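Local structure of lovastatin nonaketide synthase, polyketide synthase component (Aspergillus terreus, 7CPX) at residues A2-Y6 / E446-E450; W797-D802 / Y817-N821; Y1641-V1645 / M1665-P1669. The protein builds the nonaketide dihydromonacolin L from malonyl-CoA, S-adenosylmethionine and NADPH as the iterative polyketide synthase of lovastatin biosynthesis. The protein carries 2 engineered substitutions. All blocks are in the same frame, centred on the assembly; numbering follows the deposited sequence.

Contact 1 of 3, residues A2-Y6 / E446-E450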
loop_
_atom_site.group_PDB
_atom_site.type_symbol
_atom_site.label_atom_id
_atom_site.label_comp_id
_atom_site.label_asym_id
_atom_site.label_seq_id
_atom_site.Cartn_x
_atom_site.Cartn_y
_atom_site.Cartn_z
ATOM N N ALA A 2 -29.207 -55.448 33.544
ATOM C CA ALA A 2 -27.817 -54.979 33.278
ATOM C C ALA A 2 -27.828 -53.728 32.407
ATOM O O ALA A 2 -28.827 -53.415 31.762
ATOM C CB ALA A 2 -27.006 -56.080 32.614
ATOM N N GLN A 3 -26.703 -53.014 32.397
ATOM C CA GLN A 3 -26.577 -51.794 31.611
ATOM C C GLN A 3 -26.342 -52.065 30.131
ATOM O O GLN A 3 -26.462 -51.138 29.324
ATOM C CB GLN A 3 -25.435 -50.938 32.163
ATOM C CG GLN A 3 -25.361 -49.541 31.578
ATOM C CD GLN A 3 -24.397 -48.649 32.334
ATOM O OE1 GLN A 3 -23.424 -49.124 32.920
ATOM N NE2 GLN A 3 -24.667 -47.350 32.332
ATOM N N SER A 4 -26.015 -53.300 29.757
ATOM C CA SER A 4 -25.753 -53.663 28.372
ATOM C C SER A 4 -26.985 -54.210 27.660
ATOM O O SER A 4 -26.877 -54.639 26.507
ATOM C CB SER A 4 -24.623 -54.691 28.306
ATOM O OG SER A 4 -24.322 -55.031 26.964
ATOM N N MET A 5 -28.144 -54.206 28.314
ATOM C CA MET A 5 -29.367 -54.766 27.754
ATOM C C MET A 5 -30.214 -53.726 27.031
ATOM O O MET A 5 -31.352 -54.023 26.657
ATOM C CB MET A 5 -30.191 -55.424 28.861
ATOM C CG MET A 5 -29.507 -56.608 29.517
ATOM S SD MET A 5 -30.388 -57.208 30.973
ATOM C CE MET A 5 -32.008 -57.539 30.283
ATOM N N TYR A 6 -29.690 -52.522 26.830
ATOM C CA TYR A 6 -30.460 -51.465 26.202
ATOM C C TYR A 6 -30.713 -51.790 24.731
ATOM O O TYR A 6 -29.985 -52.580 24.126
ATOM C CB TYR A 6 -29.727 -50.134 26.339
ATOM C CG TYR A 6 -29.427 -49.757 27.775
ATOM C CD1 TYR A 6 -30.246 -50.182 28.811
ATOM C CD2 TYR A 6 -28.321 -48.985 28.092
ATOM C CE1 TYR A 6 -29.976 -49.844 30.120
ATOM C CE2 TYR A 6 -28.043 -48.641 29.399
ATOM C CZ TYR A 6 -28.874 -49.073 30.410
ATOM O OH TYR A 6 -28.603 -48.734 31.716
ATOM N N GLU A 446 -24.424 -42.023 31.092
ATOM C CA GLU A 446 -24.672 -42.642 32.381
ATOM C C GLU A 446 -23.346 -43.080 32.980
ATOM O O GLU A 446 -22.336 -43.198 32.283
ATOM C CB GLU A 446 -25.619 -43.842 32.252
ATOM C CG GLU A 446 -26.967 -43.511 31.640
ATOM C CD GLU A 446 -27.863 -44.726 31.515
ATOM O OE1 GLU A 446 -27.370 -45.852 31.737
ATOM O OE2 GLU A 446 -29.058 -44.558 31.195
ATOM N N GLU A 447 -23.356 -43.302 34.289
ATOM C CA GLU A 447 -22.200 -43.895 34.939
ATOM C C GLU A 447 -22.145 -45.382 34.625
ATOM O O GLU A 447 -23.176 -46.054 34.547
ATOM C CB GLU A 447 -22.263 -43.682 36.451
ATOM C CG GLU A 447 -23.356 -44.479 37.151
ATOM C CD GLU A 447 -23.312 -44.326 38.656
ATOM O OE1 GLU A 447 -22.204 -44.137 39.201
ATOM O OE2 GLU A 447 -24.383 -44.398 39.296
ATOM N N TYR A 448 -20.936 -45.900 34.437
ATOM C CA TYR A 448 -20.777 -47.338 34.285
ATOM C C TYR A 448 -20.888 -47.994 35.655
ATOM O O TYR A 448 -20.101 -47.700 36.560
ATOM C CB TYR A 448 -19.442 -47.673 33.627
ATOM C CG TYR A 448 -19.189 -49.159 33.559
ATOM C CD1 TYR A 448 -20.101 -50.007 32.949
ATOM C CD2 TYR A 448 -18.047 -49.715 34.110
ATOM C CE1 TYR A 448 -19.882 -51.366 32.889
ATOM C CE2 TYR A 448 -17.818 -51.074 34.056
ATOM C CZ TYR A 448 -18.739 -51.895 33.444
ATOM O OH TYR A 448 -18.517 -53.252 33.386
ATOM N N MET A 449 -21.872 -48.880 35.805
ATOM C CA MET A 449 -22.207 -49.420 37.116
ATOM C C MET A 449 -21.113 -50.314 37.684
ATOM O O MET A 449 -21.084 -50.539 38.899
ATOM C CB MET A 449 -23.520 -50.197 37.025
ATOM C CG MET A 449 -24.706 -49.340 36.611
ATOM S SD MET A 449 -25.548 -48.583 38.012
ATOM C CE MET A 449 -26.435 -49.995 38.663
ATOM N N GLU A 450 -20.213 -50.820 36.846
ATOM C CA GLU A 450 -19.148 -51.716 37.277
ATOM C C GLU A 450 -19.705 -52.884 38.097
ATOM O O GLU A 450 -19.282 -53.108 39.235
ATOM C CB GLU A 450 -18.097 -50.957 38.074
ATOM C CG GLU A 450 -17.401 -49.859 37.295
ATOM C CD GLU A 450 -16.434 -49.065 38.148
ATOM O OE1 GLU A 450 -16.302 -49.381 39.349
ATOM O OE2 GLU A 450 -15.806 -48.124 37.619
#

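Contact 2 of 3, residues W797-D802 / Y817-N821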
loop_
_atom_site.group_PDB
_atom_site.type_symbol
_atom_site.label_atom_id
_atom_site.label_comp_id
_atom_site.label_asym_id
_atom_site.label_seq_id
_atom_site.Cartn_x
_atom_site.Cartn_y
_atom_site.Cartn_z
ATOM N N TRP A 797 15.554 -77.805 22.729
ATOM C CA TRP A 797 16.438 -78.029 23.862
ATOM C C TRP A 797 17.671 -78.791 23.404
ATOM O O TRP A 797 17.565 -79.778 22.668
ATOM C CB TRP A 797 15.704 -78.801 24.965
ATOM C CG TRP A 797 16.564 -79.219 26.109
ATOM C CD1 TRP A 797 16.879 -78.480 27.209
ATOM C CD2 TRP A 797 17.206 -80.485 26.277
ATOM N NE1 TRP A 797 17.685 -79.206 28.052
ATOM C CE2 TRP A 797 17.901 -80.441 27.502
ATOM C CE3 TRP A 797 17.264 -81.652 25.511
ATOM C CZ2 TRP A 797 18.645 -81.518 27.976
ATOM C CZ3 TRP A 797 18.004 -82.718 25.982
ATOM C CH2 TRP A 797 18.683 -82.646 27.204
ATOM N N TYR A 798 18.840 -78.327 23.842
ATOM C CA TYR A 798 20.118 -78.892 23.425
ATOM C C TYR A 798 20.940 -79.228 24.659
ATOM O O TYR A 798 21.219 -78.349 25.480
ATOM C CB TYR A 798 20.881 -77.917 22.526
ATOM C CG TYR A 798 20.135 -77.543 21.267
ATOM C CD1 TYR A 798 19.207 -76.511 21.268
ATOM C CD2 TYR A 798 20.356 -78.222 20.077
ATOM C CE1 TYR A 798 18.522 -76.165 20.120
ATOM C CE2 TYR A 798 19.677 -77.884 18.925
ATOM C CZ TYR A 798 18.761 -76.854 18.951
ATOM O OH TYR A 798 18.081 -76.514 17.804
ATOM N N SER A 799 21.323 -80.494 24.786
ATOM C CA SER A 799 22.204 -80.909 25.865
ATOM C C SER A 799 23.634 -80.454 25.599
ATOM O O SER A 799 24.044 -80.240 24.455
ATOM C CB SER A 799 22.164 -82.428 26.030
ATOM O OG SER A 799 23.112 -82.860 26.991
ATOM N N SER A 800 24.396 -80.309 26.682
ATOM C CA SER A 800 25.800 -79.924 26.610
ATOM C C SER A 800 26.631 -80.909 27.417
ATOM O O SER A 800 27.796 -81.165 27.094
ATOM C CB SER A 800 26.000 -78.501 27.132
ATOM O OG SER A 800 25.897 -78.457 28.544
ATOM N N VAL A 801 26.034 -81.461 28.476
ATOM C CA VAL A 801 26.669 -82.553 29.208
ATOM C C VAL A 801 26.990 -83.691 28.250
ATOM O O VAL A 801 28.104 -84.227 28.237
ATOM C CB VAL A 801 25.759 -83.016 30.359
ATOM C CG1 VAL A 801 26.049 -84.460 30.739
ATOM C CG2 VAL A 801 25.922 -82.094 31.561
ATOM N N ASP A 802 26.012 -84.073 27.437
ATOM C CA ASP A 802 26.233 -84.927 26.280
ATOM C C ASP A 802 26.377 -84.018 25.067
ATOM O O ASP A 802 25.485 -83.211 24.783
ATOM C CB ASP A 802 25.079 -85.910 26.092
ATOM C CG ASP A 802 25.286 -86.828 24.905
ATOM O OD1 ASP A 802 26.117 -87.756 25.007
ATOM O OD2 ASP A 802 24.621 -86.621 23.870
ATOM N N TYR A 817 21.993 -90.129 31.425
ATOM C CA TYR A 817 22.190 -88.710 31.148
ATOM C C TYR A 817 22.286 -87.905 32.439
ATOM O O TYR A 817 23.147 -87.025 32.571
ATOM C CB TYR A 817 21.053 -88.187 30.272
ATOM C CG TYR A 817 21.169 -86.717 29.941
ATOM C CD1 TYR A 817 22.323 -86.207 29.363
ATOM C CD2 TYR A 817 20.124 -85.842 30.199
ATOM C CE1 TYR A 817 22.435 -84.866 29.057
ATOM C CE2 TYR A 817 20.225 -84.500 29.894
ATOM C CZ TYR A 817 21.384 -84.017 29.323
ATOM O OH TYR A 817 21.495 -82.680 29.017
ATOM N N TRP A 818 21.415 -88.195 33.407
ATOM C CA TRP A 818 21.491 -87.501 34.687
ATOM C C TRP A 818 22.781 -87.840 35.422
ATOM O O TRP A 818 23.282 -87.027 36.207
ATOM C CB TRP A 818 20.274 -87.849 35.543
ATOM C CG TRP A 818 18.968 -87.615 34.842
ATOM C CD1 TRP A 818 18.261 -88.521 34.107
ATOM C CD2 TRP A 818 18.215 -86.397 34.807
ATOM N NE1 TRP A 818 17.115 -87.944 33.617
ATOM C CE2 TRP A 818 17.063 -86.639 34.033
ATOM C CE3 TRP A 818 18.403 -85.124 35.355
ATOM C CZ2 TRP A 818 16.103 -85.659 33.794
ATOM C CZ3 TRP A 818 17.449 -84.152 35.117
ATOM C CH2 TRP A 818 16.314 -84.425 34.343
ATOM N N LYS A 819 23.327 -89.037 35.190
ATOM C CA LYS A 819 24.639 -89.366 35.739
ATOM C C LYS A 819 25.740 -88.569 35.046
ATOM O O LYS A 819 26.620 -88.001 35.706
ATOM C CB LYS A 819 24.896 -90.867 35.607
ATOM C CG LYS A 819 26.326 -91.287 35.908
ATOM C CD LYS A 819 26.466 -92.799 35.926
ATOM C CE LYS A 819 27.918 -93.219 36.081
ATOM N NZ LYS A 819 28.067 -94.699 36.126
ATOM N N ASP A 820 25.705 -88.513 33.713
ATOM C CA ASP A 820 26.668 -87.716 32.968
ATOM C C ASP A 820 26.599 -86.247 33.354
ATOM O O ASP A 820 27.582 -85.520 33.168
ATOM C CB ASP A 820 26.422 -87.867 31.466
ATOM C CG ASP A 820 26.569 -89.298 30.993
ATOM O OD1 ASP A 820 26.880 -90.173 31.828
ATOM O OD2 ASP A 820 26.373 -89.548 29.786
ATOM N N ASN A 821 25.456 -85.798 33.876
ATOM C CA ASN A 821 25.340 -84.413 34.324
ATOM C C ASN A 821 26.485 -84.043 35.258
ATOM O O ASN A 821 27.017 -82.930 35.190
ATOM C CB ASN A 821 23.996 -84.197 35.019
ATOM C CG ASN A 821 23.817 -82.775 35.511
ATOM O OD1 ASN A 821 24.401 -81.839 34.966
ATOM N ND2 ASN A 821 23.011 -82.607 36.553
#

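Contact 3 of 3, residues Y1641-V1645 / M1665-P1669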
loop_
_atom_site.group_PDB
_atom_site.type_symbol
_atom_site.label_atom_id
_atom_site.label_comp_id
_atom_site.label_asym_id
_atom_site.label_seq_id
_atom_site.Cartn_x
_atom_site.Cartn_y
_atom_site.Cartn_z
ATOM N N TYR A 1641 -66.464 59.956 -15.283
ATOM C CA TYR A 1641 -67.659 59.872 -14.455
ATOM C C TYR A 1641 -67.376 60.232 -12.994
ATOM O O TYR A 1641 -68.102 61.036 -12.411
ATOM C CB TYR A 1641 -68.269 58.473 -14.553
ATOM C CG TYR A 1641 -68.972 58.226 -15.869
ATOM C CD1 TYR A 1641 -68.261 57.835 -16.996
ATOM C CD2 TYR A 1641 -70.344 58.394 -15.988
ATOM C CE1 TYR A 1641 -68.897 57.614 -18.202
ATOM C CE2 TYR A 1641 -70.990 58.175 -17.189
ATOM C CZ TYR A 1641 -70.262 57.784 -18.293
ATOM O OH TYR A 1641 -70.901 57.565 -19.492
ATOM N N PRO A 1642 -66.337 59.651 -12.395
ATOM C CA PRO A 1642 -65.975 60.054 -11.041
ATOM C C PRO A 1642 -65.573 61.512 -11.009
ATOM O O PRO A 1642 -65.073 62.060 -12.010
ATOM C CB PRO A 1642 -64.795 59.130 -10.697
ATOM C CG PRO A 1642 -64.306 58.613 -11.993
ATOM C CD PRO A 1642 -65.512 58.521 -12.859
ATOM N N PRO A 1643 -65.779 62.192 -9.880
ATOM C CA PRO A 1643 -65.466 63.625 -9.823
ATOM C C PRO A 1643 -64.008 63.891 -10.162
ATOM O O PRO A 1643 -63.115 63.128 -9.792
ATOM C CB PRO A 1643 -65.782 64.003 -8.371
ATOM C CG PRO A 1643 -66.712 62.949 -7.889
ATOM C CD PRO A 1643 -66.310 61.696 -8.599
ATOM N N LEU A 1644 -63.777 64.990 -10.874
ATOM C CA LEU A 1644 -62.441 65.395 -11.289
ATOM C C LEU A 1644 -62.074 66.704 -10.606
ATOM O O LEU A 1644 -62.867 67.651 -10.594
ATOM C CB LEU A 1644 -62.359 65.544 -12.809
ATOM C CG LEU A 1644 -60.955 65.813 -13.356
ATOM C CD1 LEU A 1644 -60.723 65.042 -14.643
ATOM C CD2 LEU A 1644 -60.737 67.301 -13.581
ATOM N N VAL A 1645 -60.873 66.747 -10.037
ATOM C CA VAL A 1645 -60.379 67.913 -9.315
ATOM C C VAL A 1645 -59.005 68.259 -9.867
ATOM O O VAL A 1645 -58.090 67.430 -9.825
ATOM C CB VAL A 1645 -60.299 67.662 -7.800
ATOM C CG1 VAL A 1645 -59.891 68.933 -7.076
ATOM C CG2 VAL A 1645 -61.628 67.136 -7.268
ATOM N N MET A 1665 -61.490 68.076 -21.600
ATOM C CA MET A 1665 -62.079 67.061 -20.743
ATOM C C MET A 1665 -63.532 66.824 -21.150
ATOM O O MET A 1665 -64.248 67.777 -21.478
ATOM C CB MET A 1665 -62.011 67.496 -19.278
ATOM C CG MET A 1665 -62.569 66.481 -18.287
ATOM S SD MET A 1665 -62.869 67.194 -16.658
ATOM C CE MET A 1665 -64.287 68.239 -16.991
ATOM N N PRO A 1666 -64.001 65.580 -21.145
ATOM C CA PRO A 1666 -65.412 65.324 -21.436
ATOM C C PRO A 1666 -66.290 65.847 -20.316
ATOM O O PRO A 1666 -65.789 66.187 -19.234
ATOM C CB PRO A 1666 -65.481 63.792 -21.538
ATOM C CG PRO A 1666 -64.353 63.314 -20.704
ATOM C CD PRO A 1666 -63.264 64.334 -20.868
ATOM N N PRO A 1667 -67.602 65.945 -20.536
ATOM C CA PRO A 1667 -68.484 66.439 -19.470
ATOM C C PRO A 1667 -68.330 65.634 -18.191
ATOM O O PRO A 1667 -68.705 64.458 -18.136
ATOM C CB PRO A 1667 -69.886 66.286 -20.073
ATOM C CG PRO A 1667 -69.669 66.299 -21.548
ATOM C CD PRO A 1667 -68.341 65.641 -21.773
ATOM N N ARG A 1668 -67.780 66.263 -17.156
ATOM C CA ARG A 1668 -67.527 65.609 -15.882
ATOM C C ARG A 1668 -67.712 66.629 -14.773
ATOM O O ARG A 1668 -67.537 67.831 -15.009
ATOM C CB ARG A 1668 -66.106 65.028 -15.816
ATOM C CG ARG A 1668 -65.798 63.978 -16.870
ATOM C CD ARG A 1668 -66.575 62.702 -16.625
ATOM N NE ARG A 1668 -66.185 61.638 -17.544
ATOM C CZ ARG A 1668 -66.744 61.418 -18.727
ATOM N NH1 ARG A 1668 -67.728 62.177 -19.181
ATOM N NH2 ARG A 1668 -66.305 60.408 -19.472
ATOM N N PRO A 1669 -68.061 66.195 -13.563
ATOM C CA PRO A 1669 -67.998 67.112 -12.421
ATOM C C PRO A 1669 -66.581 67.634 -12.251
ATOM O O PRO A 1669 -65.608 66.887 -12.376
ATOM C CB PRO A 1669 -68.433 66.243 -11.236
ATOM C CG PRO A 1669 -69.218 65.130 -11.846
ATOM C CD PRO A 1669 -68.594 64.875 -13.184
#

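Contact 1 of 3, residues A2-Y6 / E446-E450
Gln3 contributes by far the most surface to this contact, and its side-chain amide makes all three hydrogen bonds between the segments. The side chain runs out nearly extended, with chi1 and chi2 both t, so the amide reaches past the backbone of its own turn to segment 446-450. Its two ends are used differently. Gln3 NE2 donates to the backbone oxygen Glu447 O at 3.0 Å and to the carboxylate oxygen Glu446 OE1 at 3.1 Å. Gln3 OE1 accepts from the backbone nitrogen Met449 N at 3.3 Å. The amide thus bonds to backbone atoms on both sides of Tyr448. Gln3 OE1 also lies 3.4 Å from Tyr448 CD1.

The contact joins the N-terminus to the loop after strand 439-446 in the ketosynthase, which has the thiolase fold. Residues 2-6 lead towards strand 11-19, and Glu446 closes strand 439-446. Both strands pair with strand 268-277, one on each side of it, in the mixed sheet. Contact 1 therefore brings the N-terminus of the chain to the exit of a strand more than 400 residues later.

Glu446 is the second main partner. Its other carboxylate oxygen, OE2, forms salt bridges with Arg428 and Arg271, while OE1 faces segment 2-6. Tyr6 comes third. Ala2 to Met5 form a type I beta turn, and Tyr6 follows it. Tyr6 OH stands 3.1 Å from Glu446 OE1, and the Tyr6 ring makes a cation-pi contact with Arg271, the same arginine that pairs with Glu446.

Contact 2 of 3, residues W797-D802 / Y817-N821
One tyrosine hydroxyl from a helix is met by a serine that is itself part of a turn. Ser799 OG donates a hydrogen bond to Tyr817 OH at 2.6 Å, and the same Ser799 OG accepts from the backbone nitrogen Asp802 N at 3.2 Å. The second bond spans three residues and makes an ST motif. Tyr817 OH also bonds to Glu659 of helix 657-665, so the polar chain continues beyond the two segments.

Trp797 and Val801 pack against the Tyr817 ring. The planes of the Trp797 and Tyr817 rings meet at 86°, with centroids 5.8 Å apart, and Trp797 CH2 comes within 3.6 Å of Tyr817 CE2. Val801 covers another part of the tyrosine, with Val801 CG1 4.0 Å from Tyr817 CE1. The same methyl also meets the backbone at Asp820 and Asn821: Val801 CG1 is 3.1 Å from Asp820 O and 3.5 Å from Asn821 N.

Two neighbours place the contact. Ser800 OG bonds to Val653 O, and Asn821 ND2 bonds to Ser656 O. Ser656 is the central residue of a GxSxG sequence whose turn between strand and helix is consistent with a nucleophile elbow. The contact itself packs helix 815-820 beside the exit of outer strand 797-798 in the five-stranded parallel sheet. This is the alpha/beta core of an acyltransferase, here the malonyl-CoA:ACP transacylase domain.

Contact 3 of 3, residues Y1641-V1645 / M1665-P1669
Strand 1644-1647, helix 1652-1664 and strand 1670-1673 form a beta-alpha-beta crossover at the edge of a largely parallel, Rossmann-like sheet. Its place between the methyltransferase and ketoreductase domains is consistent with a structural ketoreductase-like subdomain, as in animal fatty acid synthase. Segment 1665-1669 is the link from the helix back to the sheet.

Met1665 is the first residue to leave the helix. Its CA-to-CB bond points toward segment 1641-1645, and Met1665 SD touches Leu1644 CD1 at 3.6 Å. Helix 1775-1784 borders the same place: Met1665 touches Leu1777, and Leu1644 touches Glu1780.

Two prolines then turn the chain. Within the segment, Pro1667 O accepts a hydrogen bond from Arg1668 NH1 at 2.7 Å. This holds the guanidinium back against its own segment. Tyr1641 CE1 lies over one face of the Arg1668 guanidinium, 4.0 Å from Arg1668 NH2. A long, weak ion pair joins Arg1668 to Glu1781. Tyr1641 is the first ordered residue after a gap in the model, and this packing covers part of it.

Pro1669 comes last, just before strand 1670-1673. Its ring packs by Tyr1641, with Pro1669 CD 3.9 Å from Tyr1641 O. Leu1644 pairs with Gln1671 further along, and the first link of this parallel pairing is the hydrogen bond from Leu1644 N to Pro1669 O, 3.0 Å long with an angle of 155° at the hydrogen.

The three contacts follow one another along the chain and do not touch. Contacts 1 and 2 lie on the same side of the chain's centre, in the ketosynthase and the transacylase. Their centres are 59 Å apart and their nearest atoms about 43 Å. Contact 3 is on the opposite side, 131 Å from contact 1 and 179 Å from contact 2 between centres. All three lie away from the annotated sites, including the NADP pocket of the ketoreductase, although contact 2 adjoins the possible nucleophile elbow. All three lie where chain enters or leaves a sheet; in contact 2 the partner is a helix.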